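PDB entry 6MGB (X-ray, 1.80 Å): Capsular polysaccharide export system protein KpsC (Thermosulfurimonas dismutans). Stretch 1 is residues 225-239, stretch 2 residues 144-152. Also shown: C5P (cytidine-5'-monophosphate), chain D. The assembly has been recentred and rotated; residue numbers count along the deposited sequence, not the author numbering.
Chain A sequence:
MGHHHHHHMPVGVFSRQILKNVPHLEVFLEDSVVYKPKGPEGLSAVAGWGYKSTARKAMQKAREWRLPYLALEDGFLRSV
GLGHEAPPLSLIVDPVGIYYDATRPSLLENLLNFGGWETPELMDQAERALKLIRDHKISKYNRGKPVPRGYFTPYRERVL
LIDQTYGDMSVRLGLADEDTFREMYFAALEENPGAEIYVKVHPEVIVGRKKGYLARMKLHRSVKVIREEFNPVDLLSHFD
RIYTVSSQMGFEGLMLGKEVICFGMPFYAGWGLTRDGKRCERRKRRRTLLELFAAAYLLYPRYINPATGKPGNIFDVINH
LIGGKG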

ATOM      1  N   VAL A 225     -13.929  -9.064  17.205  1.00 27.36           N
ATOM      2  CA  VAL A 225     -12.793  -9.292  16.321  1.00 32.90           C
ATOM      3  C   VAL A 225     -13.313  -9.994  15.076  1.00 43.63           C
ATOM      4  O   VAL A 225     -13.855 -11.103  15.155  1.00 29.42           O
ATOM      5  CB  VAL A 225     -11.699 -10.118  17.015  1.00 36.88           C
ATOM      6  CG1 VAL A 225     -10.540 -10.386  16.067  1.00 27.08           C
ATOM      7  CG2 VAL A 225     -11.207  -9.393  18.258  1.00 40.40           C
ATOM      8  N   ILE A 226     -13.146  -9.347  13.927  1.00 28.82           N
ATOM      9  CA  ILE A 226     -13.732  -9.811  12.674  1.00 28.20           C
ATOM     10  C   ILE A 226     -12.705 -10.684  11.966  1.00 32.82           C
ATOM     11  O   ILE A 226     -11.637 -10.209  11.572  1.00 30.19           O
ATOM     12  CB  ILE A 226     -14.169  -8.635  11.793  1.00 25.96           C
ATOM     13  CG1 ILE A 226     -15.166  -7.746  12.547  1.00 39.78           C
ATOM     14  CG2 ILE A 226     -14.781  -9.144  10.487  1.00 27.91           C
ATOM     15  CD1 ILE A 226     -15.522  -6.463  11.824  1.00 40.79           C
ATOM     16  N   ARG A 227     -13.030 -11.964  11.802  1.00 25.19           N
ATOM     17  CA  ARG A 227     -12.195 -12.899  11.063  1.00 28.05           C
ATOM     18  C   ARG A 227     -12.889 -13.416   9.811  1.00 33.20           C
ATOM     19  O   ARG A 227     -12.364 -14.316   9.145  1.00 32.32           O
ATOM     20  CB  ARG A 227     -11.787 -14.063  11.967  1.00 34.54           C
ATOM     21  CG  ARG A 227     -11.346 -13.618  13.354  1.00 40.34           C
ATOM     22  CD  ARG A 227     -10.801 -14.775  14.165  1.00 44.63           C
ATOM     23  NE  ARG A 227      -9.342 -14.835  14.113  1.00 58.69           N
ATOM     24  CZ  ARG A 227      -8.529 -14.337  15.042  1.00 38.66           C
ATOM     25  NH1 ARG A 227      -7.216 -14.443  14.894  1.00 49.95           N
ATOM     26  NH2 ARG A 227      -9.017 -13.742  16.124  1.00 43.96           N
ATOM     27  N   GLU A 228     -14.062 -12.880   9.482  1.00 29.78           N
ATOM     28  CA  GLU A 228     -14.680 -13.150   8.196  1.00 39.15           C
ATOM     29  C   GLU A 228     -14.016 -12.301   7.120  1.00 40.29           C
ATOM     30  O   GLU A 228     -13.608 -11.160   7.359  1.00 32.37           O
ATOM     31  CB  GLU A 228     -16.182 -12.864   8.237  1.00 41.14           C
ATOM     32  CG  GLU A 228     -16.954 -13.763   9.186  1.00 53.82           C
ATOM     33  CD  GLU A 228     -18.456 -13.581   9.080  1.00 53.46           C
ATOM     34  OE1 GLU A 228     -19.095 -13.267  10.107  1.00 55.56           O
ATOM     35  OE2 GLU A 228     -18.997 -13.750   7.967  1.00 64.65           O
ATOM     36  N   GLU A 229     -13.907 -12.873   5.925  1.00 42.37           N
ATOM     37  CA  GLU A 229     -13.168 -12.238   4.837  1.00 45.18           C
ATOM     38  C   GLU A 229     -14.095 -11.307   4.056  1.00 40.10           C
ATOM     39  O   GLU A 229     -14.479 -11.557   2.913  1.00 40.26           O
ATOM     40  CB  GLU A 229     -12.547 -13.296   3.940  1.00 56.76           C
ATOM     41  CG  GLU A 229     -11.486 -12.754   3.024  1.00 66.50           C
ATOM     42  CD  GLU A 229     -10.309 -13.687   2.928  1.00 78.00           C
ATOM     43  OE1 GLU A 229      -9.168 -13.195   2.801  1.00 73.32           O
ATOM     44  OE2 GLU A 229     -10.517 -14.918   2.970  1.00 75.54           O
ATOM     45  N   PHE A 230     -14.442 -10.204   4.709  1.00 34.88           N
ATOM     46  CA  PHE A 230     -15.296  -9.200   4.100  1.00 39.00           C
ATOM     47  C   PHE A 230     -14.515  -8.361   3.098  1.00 43.01           C
ATOM     48  O   PHE A 230     -13.318  -8.110   3.262  1.00 28.92           O
ATOM     49  CB  PHE A 230     -15.893  -8.283   5.168  1.00 38.13           C
ATOM     50  CG  PHE A 230     -16.898  -8.955   6.056  1.00 33.67           C
ATOM     51  CD1 PHE A 230     -17.899  -9.746   5.521  1.00 36.23           C
ATOM     52  CD2 PHE A 230     -16.840  -8.793   7.429  1.00 30.76           C
ATOM     53  CE1 PHE A 230     -18.824 -10.363   6.337  1.00 35.87           C
ATOM     54  CE2 PHE A 230     -17.762  -9.407   8.251  1.00 37.45           C
ATOM     55  CZ  PHE A 230     -18.756 -10.193   7.704  1.00 37.60           C
ATOM     56  N   ASN A 231     -15.208  -7.931   2.054  1.00 30.67           N
ATOM     57  CA  ASN A 231     -14.659  -6.932   1.154  1.00 31.29           C
ATOM     58  C   ASN A 231     -14.304  -5.693   1.971  1.00 30.46           C
ATOM     59  O   ASN A 231     -15.191  -5.121   2.623  1.00 30.27           O
ATOM     60  CB  ASN A 231     -15.663  -6.592   0.054  1.00 35.53           C
ATOM     61  CG  ASN A 231     -15.134  -5.558  -0.923  1.00 41.82           C
ATOM     62  OD1 ASN A 231     -14.426  -4.634  -0.539  1.00 43.48           O
ATOM     63  ND2 ASN A 231     -15.476  -5.714  -2.196  1.00 40.25           N
ATOM     64  N   PRO A 232     -13.044  -5.248   1.970  1.00 31.86           N
ATOM     65  CA  PRO A 232     -12.659  -4.177   2.907  1.00 28.03           C
ATOM     66  C   PRO A 232     -13.398  -2.868   2.687  1.00 36.08           C
ATOM     67  O   PRO A 232     -13.753  -2.197   3.664  1.00 35.43           O
ATOM     68  CB  PRO A 232     -11.149  -4.030   2.665  1.00 28.68           C
ATOM     69  CG  PRO A 232     -10.910  -4.594   1.306  1.00 42.17           C
ATOM     70  CD  PRO A 232     -11.905  -5.700   1.151  1.00 46.36           C
ATOM     71  N   VAL A 233     -13.639  -2.475   1.436  1.00 30.35           N
ATOM     72  CA  VAL A 233     -14.304  -1.198   1.201  1.00 34.61           C
ATOM     73  C   VAL A 233     -15.795  -1.293   1.510  1.00 30.68           C
ATOM     74  O   VAL A 233     -16.422  -0.291   1.869  1.00 32.63           O
ATOM     75  CB  VAL A 233     -14.050  -0.711  -0.236  1.00 44.86           C
ATOM     76  CG1 VAL A 233     -12.566  -0.469  -0.458  1.00 48.54           C
ATOM     77  CG2 VAL A 233     -14.571  -1.703  -1.245  1.00 53.84           C
ATOM     78  N   ASP A 234     -16.388  -2.482   1.384  1.00 33.08           N
ATOM     79  CA  ASP A 234     -17.750  -2.677   1.873  1.00 29.82           C
ATOM     80  C   ASP A 234     -17.793  -2.576   3.393  1.00 36.45           C
ATOM     81  O   ASP A 234     -18.668  -1.912   3.960  1.00 33.24           O
ATOM     82  CB  ASP A 234     -18.286  -4.032   1.410  1.00 34.13           C
ATOM     83  CG  ASP A 234     -19.783  -4.164   1.611  1.00 39.98           C
ATOM     84  OD1 ASP A 234     -20.459  -3.127   1.775  1.00 59.55           O
ATOM     85  OD2 ASP A 234     -20.285  -5.308   1.610  1.00 46.66           O
ATOM     86  N   LEU A 235     -16.845  -3.229   4.069  1.00 31.89           N
ATOM     87  CA  LEU A 235     -16.780  -3.148   5.524  1.00 26.78           C
ATOM     88  C   LEU A 235     -16.621  -1.705   5.988  1.00 26.15           C
ATOM     89  O   LEU A 235     -17.265  -1.280   6.953  1.00 30.87           O
ATOM     90  CB  LEU A 235     -15.621  -4.004   6.038  1.00 27.51           C
ATOM     91  CG  LEU A 235     -15.437  -4.072   7.555  1.00 25.36           C
ATOM     92  CD1 LEU A 235     -16.635  -4.730   8.222  1.00 31.30           C
ATOM     93  CD2 LEU A 235     -14.155  -4.815   7.901  1.00 30.93           C
ATOM     94  N   LEU A 236     -15.765  -0.939   5.309  1.00 26.57           N
ATOM     95  CA  LEU A 236     -15.490   0.429   5.735  1.00 27.23           C
ATOM     96  C   LEU A 236     -16.727   1.312   5.650  1.00 36.82           C
ATOM     97  O   LEU A 236     -16.863   2.263   6.429  1.00 36.16           O
ATOM     98  CB  LEU A 236     -14.362   1.018   4.887  1.00 27.07           C
ATOM     99  CG  LEU A 236     -12.960   0.502   5.216  1.00 25.69           C
ATOM    100  CD1 LEU A 236     -11.997   0.815   4.082  1.00 32.15           C
ATOM    101  CD2 LEU A 236     -12.467   1.114   6.518  1.00 39.39           C
ATOM    102  N   SER A 237     -17.641   1.019   4.723  1.00 32.62           N
ATOM    103  CA  SER A 237     -18.818   1.863   4.544  1.00 32.99           C
ATOM    104  C   SER A 237     -19.696   1.910   5.788  1.00 39.71           C
ATOM    105  O   SER A 237     -20.534   2.811   5.906  1.00 36.78           O
ATOM    106  CB  SER A 237     -19.645   1.369   3.357  1.00 41.42           C
ATOM    107  OG  SER A 237     -20.328   0.169   3.675  1.00 38.63           O
ATOM    108  N   HIS A 238     -19.531   0.966   6.713  1.00 36.26           N
ATOM    109  CA  HIS A 238     -20.363   0.893   7.907  1.00 33.17           C
ATOM    110  C   HIS A 238     -19.776   1.652   9.089  1.00 32.96           C
ATOM    111  O   HIS A 238     -20.325   1.572  10.193  1.00 36.40           O
ATOM    112  CB  HIS A 238     -20.585  -0.567   8.298  1.00 30.89           C
ATOM    113  CG  HIS A 238     -21.390  -1.339   7.302  1.00 38.48           C
ATOM    114  ND1 HIS A 238     -22.765  -1.415   7.357  1.00 40.99           N
ATOM    115  CD2 HIS A 238     -21.016  -2.066   6.223  1.00 40.69           C
ATOM    116  CE1 HIS A 238     -23.203  -2.157   6.356  1.00 36.72           C
ATOM    117  NE2 HIS A 238     -22.162  -2.563   5.653  1.00 44.55           N
ATOM    118  N   PHE A 239     -18.681   2.380   8.887  1.00 30.67           N
ATOM    119  CA  PHE A 239     -18.050   3.145   9.947  1.00 31.34           C
ATOM    120  C   PHE A 239     -17.799   4.567   9.463  1.00 30.40           C
ATOM    121  O   PHE A 239     -17.711   4.832   8.262  1.00 32.32           O
ATOM    122  CB  PHE A 239     -16.725   2.506  10.396  1.00 34.96           C
ATOM    123  CG  PHE A 239     -16.872   1.105  10.918  1.00 27.96           C
ATOM    124  CD1 PHE A 239     -17.020   0.868  12.276  1.00 26.88           C
ATOM    125  CD2 PHE A 239     -16.860   0.024  10.053  1.00 37.28           C
ATOM    126  CE1 PHE A 239     -17.156  -0.420  12.759  1.00 31.19           C
ATOM    127  CE2 PHE A 239     -16.996  -1.268  10.530  1.00 36.10           C
ATOM    128  CZ  PHE A 239     -17.144  -1.489  11.885  1.00 26.92           C
TER
HETATM  129  O3P C5P D 403      -1.085  -2.470   4.109  1.00 28.48           O
HETATM  130  P   C5P D 403      -1.703  -3.800   4.475  1.00 23.36           P
HETATM  131  O1P C5P D 403      -2.028  -3.798   5.966  1.00 25.25           O
HETATM  132  O2P C5P D 403      -0.936  -5.067   4.148  1.00 24.71           O
HETATM  133  O5' C5P D 403      -3.090  -3.854   3.701  1.00 28.26           O
HETATM  134  C5' C5P D 403      -3.172  -4.291   2.353  1.00 26.06           C
HETATM  135  C4' C5P D 403      -4.609  -4.370   1.906  1.00 25.17           C
HETATM  136  O4' C5P D 403      -5.242  -5.512   2.540  1.00 26.94           O
HETATM  137  C3' C5P D 403      -5.482  -3.188   2.306  1.00 27.41           C
HETATM  138  O3' C5P D 403      -5.381  -2.104   1.399  1.00 26.76           O
HETATM  139  C2' C5P D 403      -6.878  -3.797   2.365  1.00 27.54           C
HETATM  140  O2' C5P D 403      -7.454  -3.889   1.070  1.00 27.00           O
HETATM  141  C1' C5P D 403      -6.579  -5.207   2.875  1.00 29.63           C
HETATM  142  N1  C5P D 403      -6.726  -5.308   4.347  1.00 25.33           N
HETATM  143  C2  C5P D 403      -7.960  -5.908   4.947  1.00 31.77           C
HETATM  144  N3  C5P D 403      -8.097  -6.005   6.443  1.00 28.07           N
HETATM  145  C4  C5P D 403      -7.032  -5.522   7.317  1.00 24.42           C
HETATM  146  C5  C5P D 403      -5.804  -4.925   6.720  1.00 23.07           C
HETATM  147  C6  C5P D 403      -5.668  -4.829   5.225  1.00 21.83           C
HETATM  148  O2  C5P D 403      -8.826  -6.300   4.245  1.00 29.72           O
HETATM  149  N4  C5P D 403      -7.166  -5.614   8.768  1.00 27.17           N
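Stretch 2, residues 144-152: GKPVPRGYF

How does the backbone of stretch 2 run over stretch 1? It has no regular helix or strand: Gly144 to Val147 are extended, and a type II turn from Pro148 to Tyr151, closed by Tyr151 N to Pro148 O at 3.2 Å, brings the chain back toward its partner. Gly150 sits in this turn with a positive phi of 95°, where a side chain would jam against the preceding carbonyl. The path begins beside the start of the helix, with the CA atoms of Gly144 and Asn231 3.8 Å apart, and finishes near its far end, where the CA atoms of Phe152 and His238 are 7.7 Å apart.

Which hydrogen bonds join the two backbones? A single beta bridge pairs Phe230 with Lys145. Lys145 N donates to Glu229 O at 2.9 Å, and Asn231 N donates to Lys145 O at 2.8 Å, both nearly straight. The approach is so tight that Gly144 CA lies 3.0 Å from Glu229 O; a CB on Gly144 would clash with Asn231 N and the carbonyl carbon of Phe230. Just beyond the bridge, Asn231 caps the helix through its OD1, weakly accepting from Val233 N and Asp234 N.

Where do charged and polar side chains take part? Asp234, in the first turn of the helix, points toward stretch 2 and accepts from Val147 N through OD2 at 2.7 Å, so a carboxylate continues the pairing beyond the bridge. Water 2 ties the same region together, donating to Asp234 OD1 at 2.8 Å and to Val147 O at 3.1 Å, with His238 NE2 3.0 Å from its oxygen. At the other side of Phe230, the fully extended outer part of the Lys145 side chain carries NZ to 3.0 Å from Glu228 OE2, a salt bridge.

What fills the space between the stretches? Phe230 is central. Val147 CG2 lies over one face of its ring, 3.9 Å from the centroid in a CH-pi contact, while the ring edge meets the face of Tyr151, with planes at 83° and Phe230 CZ 3.6 Å from Tyr151 CE1. A second cluster forms around Phe152, which is buried: Leu235 CD1 reaches the edge of its ring, 3.8 Å from Phe152 CZ, and Phe239 CZ comes within 3.7 Å of that same Phe152 CZ. Phe152 CD2 lies over a face of the His238 ring, 3.5 Å from His238 CG, although the two ring planes are inclined by 34°.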

ATOM      1  N   GLY A 144     -12.831 -10.312  -0.931  1.00 51.23           N
ATOM      2  CA  GLY A 144     -13.778 -10.469   0.153  1.00 50.65           C
ATOM      3  C   GLY A 144     -15.208 -10.594  -0.332  1.00 45.79           C
ATOM      4  O   GLY A 144     -15.545 -10.291  -1.478  1.00 43.76           O
ATOM      5  N   LYS A 145     -16.058 -11.062   0.571  1.00 39.46           N
ATOM      6  CA  LYS A 145     -17.489 -11.153   0.339  1.00 41.45           C
ATOM      7  C   LYS A 145     -18.188  -9.917   0.884  1.00 42.48           C
ATOM      8  O   LYS A 145     -17.638  -9.196   1.723  1.00 34.36           O
ATOM      9  CB  LYS A 145     -18.051 -12.406   1.008  1.00 42.67           C
ATOM     10  CG  LYS A 145     -17.921 -12.413   2.526  1.00 42.49           C
ATOM     11  CD  LYS A 145     -18.413 -13.720   3.120  1.00 56.28           C
ATOM     12  CE  LYS A 145     -18.316 -13.712   4.637  1.00 49.88           C
ATOM     13  NZ  LYS A 145     -18.815 -14.982   5.233  1.00 59.18           N
ATOM     14  N   PRO A 146     -19.406  -9.633   0.425  1.00 42.63           N
ATOM     15  CA  PRO A 146     -20.133  -8.477   0.959  1.00 44.70           C
ATOM     16  C   PRO A 146     -20.495  -8.671   2.422  1.00 35.81           C
ATOM     17  O   PRO A 146     -20.642  -9.794   2.910  1.00 35.98           O
ATOM     18  CB  PRO A 146     -21.392  -8.407   0.083  1.00 49.90           C
ATOM     19  CG  PRO A 146     -21.082  -9.231  -1.124  1.00 46.42           C
ATOM     20  CD  PRO A 146     -20.151 -10.297  -0.659  1.00 45.45           C
ATOM     21  N   VAL A 147     -20.638  -7.552   3.125  1.00 36.25           N
ATOM     22  CA  VAL A 147     -21.139  -7.570   4.496  1.00 41.09           C
ATOM     23  C   VAL A 147     -22.652  -7.740   4.426  1.00 48.29           C
ATOM     24  O   VAL A 147     -23.341  -6.874   3.868  1.00 44.61           O
ATOM     25  CB  VAL A 147     -20.756  -6.293   5.261  1.00 42.28           C
ATOM     26  CG1 VAL A 147     -21.458  -6.245   6.617  1.00 41.51           C
ATOM     27  CG2 VAL A 147     -19.247  -6.219   5.445  1.00 38.45           C
ATOM     28  N   PRO A 148     -23.216  -8.818   4.967  1.00 42.31           N
ATOM     29  CA  PRO A 148     -24.665  -9.007   4.863  1.00 54.98           C
ATOM     30  C   PRO A 148     -25.422  -7.972   5.678  1.00 55.35           C
ATOM     31  O   PRO A 148     -24.956  -7.498   6.717  1.00 47.33           O
ATOM     32  CB  PRO A 148     -24.880 -10.418   5.420  1.00 45.16           C
ATOM     33  CG  PRO A 148     -23.753 -10.612   6.369  1.00 53.15           C
ATOM     34  CD  PRO A 148     -22.583  -9.875   5.777  1.00 43.58           C
ATOM     35  N   ARG A 149     -26.606  -7.617   5.188  1.00 61.26           N
ATOM     36  CA  ARG A 149     -27.482  -6.742   5.950  1.00 63.77           C
ATOM     37  C   ARG A 149     -27.925  -7.449   7.223  1.00 54.00           C
ATOM     38  O   ARG A 149     -28.197  -8.653   7.221  1.00 62.15           O
ATOM     39  CB  ARG A 149     -28.695  -6.338   5.112  1.00 70.18           C
ATOM     40  CG  ARG A 149     -29.554  -5.255   5.747  1.00 74.18           C
ATOM     41  CD  ARG A 149     -30.671  -4.821   4.814  1.00 82.55           C
ATOM     42  NE  ARG A 149     -31.990  -4.989   5.418  1.00 86.30           N
ATOM     43  CZ  ARG A 149     -32.610  -6.157   5.554  1.00 90.47           C
ATOM     44  NH1 ARG A 149     -32.033  -7.276   5.136  1.00 89.40           N
ATOM     45  NH2 ARG A 149     -33.811  -6.208   6.114  1.00 91.20           N
ATOM     46  N   GLY A 150     -27.987  -6.697   8.317  1.00 56.68           N
ATOM     47  CA  GLY A 150     -28.248  -7.258   9.624  1.00 61.61           C
ATOM     48  C   GLY A 150     -27.005  -7.569  10.428  1.00 48.83           C
ATOM     49  O   GLY A 150     -27.114  -7.814  11.635  1.00 46.33           O
ATOM     50  N   TYR A 151     -25.829  -7.572   9.796  1.00 44.71           N
ATOM     51  CA  TYR A 151     -24.587  -7.775  10.534  1.00 47.11           C
ATOM     52  C   TYR A 151     -24.375  -6.660  11.551  1.00 42.85           C
ATOM     53  O   TYR A 151     -24.011  -6.915  12.706  1.00 37.09           O
ATOM     54  CB  TYR A 151     -23.410  -7.849   9.559  1.00 38.58           C
ATOM     55  CG  TYR A 151     -22.110  -8.296  10.189  1.00 34.39           C
ATOM     56  CD1 TYR A 151     -21.750  -9.638  10.202  1.00 42.10           C
ATOM     57  CD2 TYR A 151     -21.241  -7.380  10.764  1.00 37.27           C
ATOM     58  CE1 TYR A 151     -20.563 -10.055  10.775  1.00 37.56           C
ATOM     59  CE2 TYR A 151     -20.050  -7.787  11.338  1.00 33.88           C
ATOM     60  CZ  TYR A 151     -19.717  -9.124  11.340  1.00 38.71           C
ATOM     61  OH  TYR A 151     -18.534  -9.536  11.910  1.00 41.58           O
ATOM     62  N   PHE A 152     -24.600  -5.415  11.137  1.00 47.51           N
ATOM     63  CA  PHE A 152     -24.441  -4.252  11.997  1.00 50.34           C
ATOM     64  C   PHE A 152     -25.803  -3.697  12.390  1.00 57.38           C
ATOM     65  O   PHE A 152     -26.731  -3.666  11.575  1.00 60.61           O
ATOM     66  CB  PHE A 152     -23.626  -3.158  11.299  1.00 42.59           C
ATOM     67  CG  PHE A 152     -22.181  -3.512  11.095  1.00 39.40           C
ATOM     68  CD1 PHE A 152     -21.321  -3.613  12.177  1.00 40.54           C
ATOM     69  CD2 PHE A 152     -21.680  -3.734   9.823  1.00 37.00           C
ATOM     70  CE1 PHE A 152     -19.989  -3.935  11.994  1.00 37.19           C
ATOM     71  CE2 PHE A 152     -20.349  -4.056   9.634  1.00 37.73           C
ATOM     72  CZ  PHE A 152     -19.502  -4.157  10.720  1.00 36.69           C
TER
HETATM   73  O   HOH W   1     -17.696  -8.305  -2.451  1.00 52.47           O
HETATM   74  O   HOH W   2     -22.770  -3.961   3.123  1.00 41.34           O